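Local coordinates for heterokaryon incompatibility protein S (Podospora anserina, PDB 2WVO) that governs heterokaryon incompatibility in this filamentous fungus, triggering a lethal reaction when it meets the prion form of the incompatible [het-s] variant, at residues A[2-10]-A[85-95]. Residues are numbered along the deposited sequence; the frame is centred on the assembly and turned at random.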
loop_
_atom_site.group_PDB
_atom_site.type_symbol
_atom_site.label_atom_id
_atom_site.label_comp_id
_atom_site.label_asym_id
_atom_site.label_seq_id
_atom_site.Cartn_x
_atom_site.Cartn_y
_atom_site.Cartn_z
ATOM N N SER A 2 -13.535 3.894 6.051
ATOM C CA SER A 2 -13.870 2.425 6.093
ATOM C C SER A 2 -14.841 1.940 4.991
ATOM O O SER A 2 -15.068 0.724 4.857
ATOM C CB SER A 2 -14.396 2.031 7.473
ATOM O OG SER A 2 -15.589 2.744 7.788
ATOM N N GLU A 3 -15.399 2.875 4.211
ATOM C CA GLU A 3 -16.309 2.526 3.097
ATOM C C GLU A 3 -15.691 1.689 1.963
ATOM O O GLU A 3 -16.328 0.732 1.523
ATOM C CB GLU A 3 -17.008 3.759 2.506
ATOM C CG GLU A 3 -18.484 3.850 2.825
ATOM C CD GLU A 3 -19.375 3.120 1.824
ATOM O OE1 GLU A 3 -19.351 1.862 1.796
ATOM O OE2 GLU A 3 -20.127 3.809 1.086
ATOM N N PRO A 4 -14.477 2.062 1.471
ATOM C CA PRO A 4 -13.830 1.233 0.436
ATOM C C PRO A 4 -13.738 -0.243 0.823
ATOM O O PRO A 4 -14.018 -1.098 -0.012
ATOM C CB PRO A 4 -12.433 1.859 0.301
ATOM C CG PRO A 4 -12.623 3.277 0.710
ATOM C CD PRO A 4 -13.659 3.250 1.795
ATOM N N PHE A 5 -13.369 -0.512 2.081
ATOM C CA PHE A 5 -13.332 -1.856 2.669
ATOM C C PHE A 5 -14.674 -2.605 2.551
ATOM O O PHE A 5 -14.699 -3.776 2.170
ATOM C CB PHE A 5 -12.891 -1.770 4.146
ATOM C CG PHE A 5 -12.560 -3.105 4.775
ATOM C CD1 PHE A 5 -11.250 -3.586 4.768
ATOM C CD2 PHE A 5 -13.559 -3.887 5.372
ATOM C CE1 PHE A 5 -10.934 -4.819 5.350
ATOM C CE2 PHE A 5 -13.251 -5.124 5.945
ATOM C CZ PHE A 5 -11.940 -5.587 5.940
ATOM N N GLU A 6 -15.773 -1.926 2.880
ATOM C CA GLU A 6 -17.125 -2.496 2.778
ATOM C C GLU A 6 -17.461 -2.922 1.351
ATOM O O GLU A 6 -17.983 -4.010 1.123
ATOM C CB GLU A 6 -18.188 -1.481 3.215
ATOM C CG GLU A 6 -18.309 -1.200 4.690
ATOM C CD GLU A 6 -19.419 -0.180 4.944
ATOM O OE1 GLU A 6 -20.614 -0.530 4.709
ATOM O OE2 GLU A 6 -19.091 0.975 5.339
ATOM N N ILE A 7 -17.177 -2.032 0.404
ATOM C CA ILE A 7 -17.355 -2.295 -1.034
ATOM C C ILE A 7 -16.601 -3.545 -1.501
ATOM O O ILE A 7 -17.196 -4.421 -2.142
ATOM C CB ILE A 7 -16.956 -1.058 -1.880
ATOM C CG1 ILE A 7 -17.928 0.092 -1.588
ATOM C CG2 ILE A 7 -16.898 -1.398 -3.390
ATOM C CD1 ILE A 7 -17.245 1.438 -1.482
ATOM N N VAL A 8 -15.315 -3.638 -1.150
ATOM C CA VAL A 8 -14.504 -4.824 -1.479
ATOM C C VAL A 8 -15.039 -6.114 -0.820
ATOM O O VAL A 8 -14.920 -7.206 -1.392
ATOM C CB VAL A 8 -13.008 -4.628 -1.116
ATOM C CG1 VAL A 8 -12.188 -5.894 -1.428
ATOM C CG2 VAL A 8 -12.428 -3.422 -1.850
ATOM N N ALA A 9 -15.619 -5.973 0.377
ATOM C CA ALA A 9 -16.241 -7.087 1.098
ATOM C C ALA A 9 -17.537 -7.596 0.440
ATOM O O ALA A 9 -18.012 -8.681 0.783
ATOM C CB ALA A 9 -16.506 -6.696 2.563
ATOM N N GLY A 10 -18.094 -6.829 -0.500
ATOM C CA GLY A 10 -19.368 -7.183 -1.153
ATOM C C GLY A 10 -19.267 -8.182 -2.298
ATOM O O GLY A 10 -18.321 -8.975 -2.362
ATOM N N GLU A 85 -9.976 -3.867 -7.034
ATOM C CA GLU A 85 -10.023 -4.137 -5.596
ATOM C C GLU A 85 -8.801 -3.548 -4.864
ATOM O O GLU A 85 -8.942 -2.983 -3.778
ATOM C CB GLU A 85 -10.123 -5.646 -5.337
ATOM C CG GLU A 85 -11.504 -6.194 -5.577
ATOM C CD GLU A 85 -11.568 -7.708 -5.575
ATOM O OE1 GLU A 85 -12.690 -8.247 -5.476
ATOM O OE2 GLU A 85 -10.512 -8.370 -5.676
ATOM N N GLU A 86 -7.615 -3.681 -5.467
ATOM C CA GLU A 86 -6.385 -3.110 -4.903
ATOM C C GLU A 86 -6.440 -1.571 -4.825
ATOM O O GLU A 86 -5.994 -0.988 -3.845
ATOM C CB GLU A 86 -5.080 -3.670 -5.577
ATOM C CG GLU A 86 -3.939 -3.949 -4.494
ATOM C CD GLU A 86 -2.749 -4.784 -4.962
ATOM O OE1 GLU A 86 -1.597 -4.554 -4.495
ATOM O OE2 GLU A 86 -2.924 -5.697 -5.773
ATOM N N ILE A 87 -7.023 -0.927 -5.832
ATOM C CA ILE A 87 -7.222 0.523 -5.814
ATOM C C ILE A 87 -8.114 0.976 -4.645
ATOM O O ILE A 87 -7.830 1.985 -3.984
ATOM C CB ILE A 87 -7.786 1.050 -7.162
ATOM C CG1 ILE A 87 -6.737 0.919 -8.268
ATOM C CG2 ILE A 87 -8.268 2.506 -7.041
ATOM C CD1 ILE A 87 -7.276 1.183 -9.677
ATOM N N LEU A 88 -9.176 0.219 -4.392
ATOM C CA LEU A 88 -10.077 0.487 -3.278
ATOM C C LEU A 88 -9.379 0.328 -1.911
ATOM O O LEU A 88 -9.600 1.128 -0.992
ATOM C CB LEU A 88 -11.280 -0.449 -3.381
ATOM C CG LEU A 88 -12.714 -0.056 -3.785
ATOM C CD1 LEU A 88 -12.993 1.406 -4.126
ATOM C CD2 LEU A 88 -13.266 -0.998 -4.839
ATOM N N LEU A 89 -8.548 -0.708 -1.793
ATOM C CA LEU A 89 -7.728 -0.964 -0.607
ATOM C C LEU A 89 -6.725 0.147 -0.333
ATOM O O LEU A 89 -6.397 0.448 0.815
ATOM C CB LEU A 89 -7.010 -2.308 -0.754
ATOM C CG LEU A 89 -7.597 -3.550 -0.048
ATOM C CD1 LEU A 89 -9.076 -3.465 0.306
ATOM C CD2 LEU A 89 -7.306 -4.811 -0.839
ATOM N N LEU A 90 -6.265 0.756 -1.411
ATOM C CA LEU A 90 -5.396 1.923 -1.393
ATOM C C LEU A 90 -6.087 3.154 -0.789
ATOM O O LEU A 90 -5.496 3.889 0.001
ATOM C CB LEU A 90 -4.977 2.185 -2.841
ATOM C CG LEU A 90 -3.901 3.126 -3.323
ATOM C CD1 LEU A 90 -2.532 2.732 -2.728
ATOM C CD2 LEU A 90 -3.864 3.078 -4.857
ATOM N N PHE A 91 -7.340 3.382 -1.166
ATOM C CA PHE A 91 -8.135 4.453 -0.565
ATOM C C PHE A 91 -8.474 4.161 0.898
ATOM O O PHE A 91 -8.483 5.058 1.722
ATOM C CB PHE A 91 -9.420 4.699 -1.376
ATOM C CG PHE A 91 -9.223 5.603 -2.568
ATOM C CD1 PHE A 91 -9.137 5.077 -3.852
ATOM C CD2 PHE A 91 -9.115 6.986 -2.404
ATOM C CE1 PHE A 91 -8.961 5.915 -4.960
ATOM C CE2 PHE A 91 -8.936 7.821 -3.504
ATOM C CZ PHE A 91 -8.857 7.282 -4.785
ATOM N N GLU A 92 -8.759 2.901 1.206
ATOM C CA GLU A 92 -9.050 2.477 2.560
ATOM C C GLU A 92 -7.875 2.808 3.498
ATOM O O GLU A 92 -8.051 3.391 4.579
ATOM C CB GLU A 92 -9.361 0.970 2.574
ATOM C CG GLU A 92 -9.557 0.356 3.986
ATOM C CD GLU A 92 -10.757 0.934 4.755
ATOM O OE1 GLU A 92 -11.677 1.513 4.121
ATOM O OE2 GLU A 92 -10.791 0.780 6.002
ATOM N N SER A 93 -6.685 2.422 3.060
ATOM C CA SER A 93 -5.446 2.615 3.807
ATOM C C SER A 93 -5.052 4.099 3.931
ATOM O O SER A 93 -4.572 4.533 4.974
ATOM C CB SER A 93 -4.350 1.748 3.170
ATOM O OG SER A 93 -3.094 2.373 3.274
ATOM N N ALA A 94 -5.293 4.886 2.888
ATOM C CA ALA A 94 -5.098 6.331 2.961
ATOM C C ALA A 94 -6.050 6.984 3.969
ATOM O O ALA A 94 -5.656 7.894 4.685
ATOM C CB ALA A 94 -5.251 6.977 1.567
ATOM N N GLN A 95 -7.301 6.525 4.016
ATOM C CA GLN A 95 -8.257 7.006 5.023
ATOM C C GLN A 95 -7.827 6.676 6.459
ATOM O O GLN A 95 -7.994 7.479 7.352
ATOM C CB GLN A 95 -9.668 6.476 4.742
ATOM C CG GLN A 95 -10.339 7.203 3.593
ATOM C CD GLN A 95 -11.639 6.554 3.103
ATOM O OE1 GLN A 95 -11.781 6.277 1.919
ATOM N NE2 GLN A 95 -12.587 6.348 4.001
HETATM O O HOH W 1 -15.213 -7.409 -4.258
#
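P4 is the knob of this helix pair: its ring drops into the hole formed by L88, F91, E92 and Q95. P4 CB lies 3.2 Å from L88 O, and P4 CG meets F91 CB at 4.1 Å. One turn on, V8 and L88 overlap along their lengths, pointing opposite ways, with V8 CG2 3.5 Å from L88 CB and also against CD1 of L89. I7 lies roughly perpendicular to L88, its CG2 against CD2 of L88.

The polar end of the contact belongs to E92. With CG anti to the backbone N (chi1 174°) and a bend at chi2, E92 sets its carboxylate beside the first turn of helix 3-9, against S2 and the CB of F5, and E92 OE1 takes a weak hydrogen bond from F5 N (3.3 Å). A carboxylate here would probably be favoured by the helix dipole. At the far end a water lies 2.9 Å from both V8 O and E85 OE1 and can link them; E85 also pairs with K81 and with K96 of the second subunit.

The short axes are roughly antiparallel, 152° between their directions, and come within 8.1 Å at closest approach, which lays the short N-terminal helix along the middle of helix 75-104. Beside them, F5 stacks on F5 of the second subunit, placing the pair at the homodimer interface. L17 of helix 14-23 packs on L88, while F91 and Q95 reach W148 of strand 148-150.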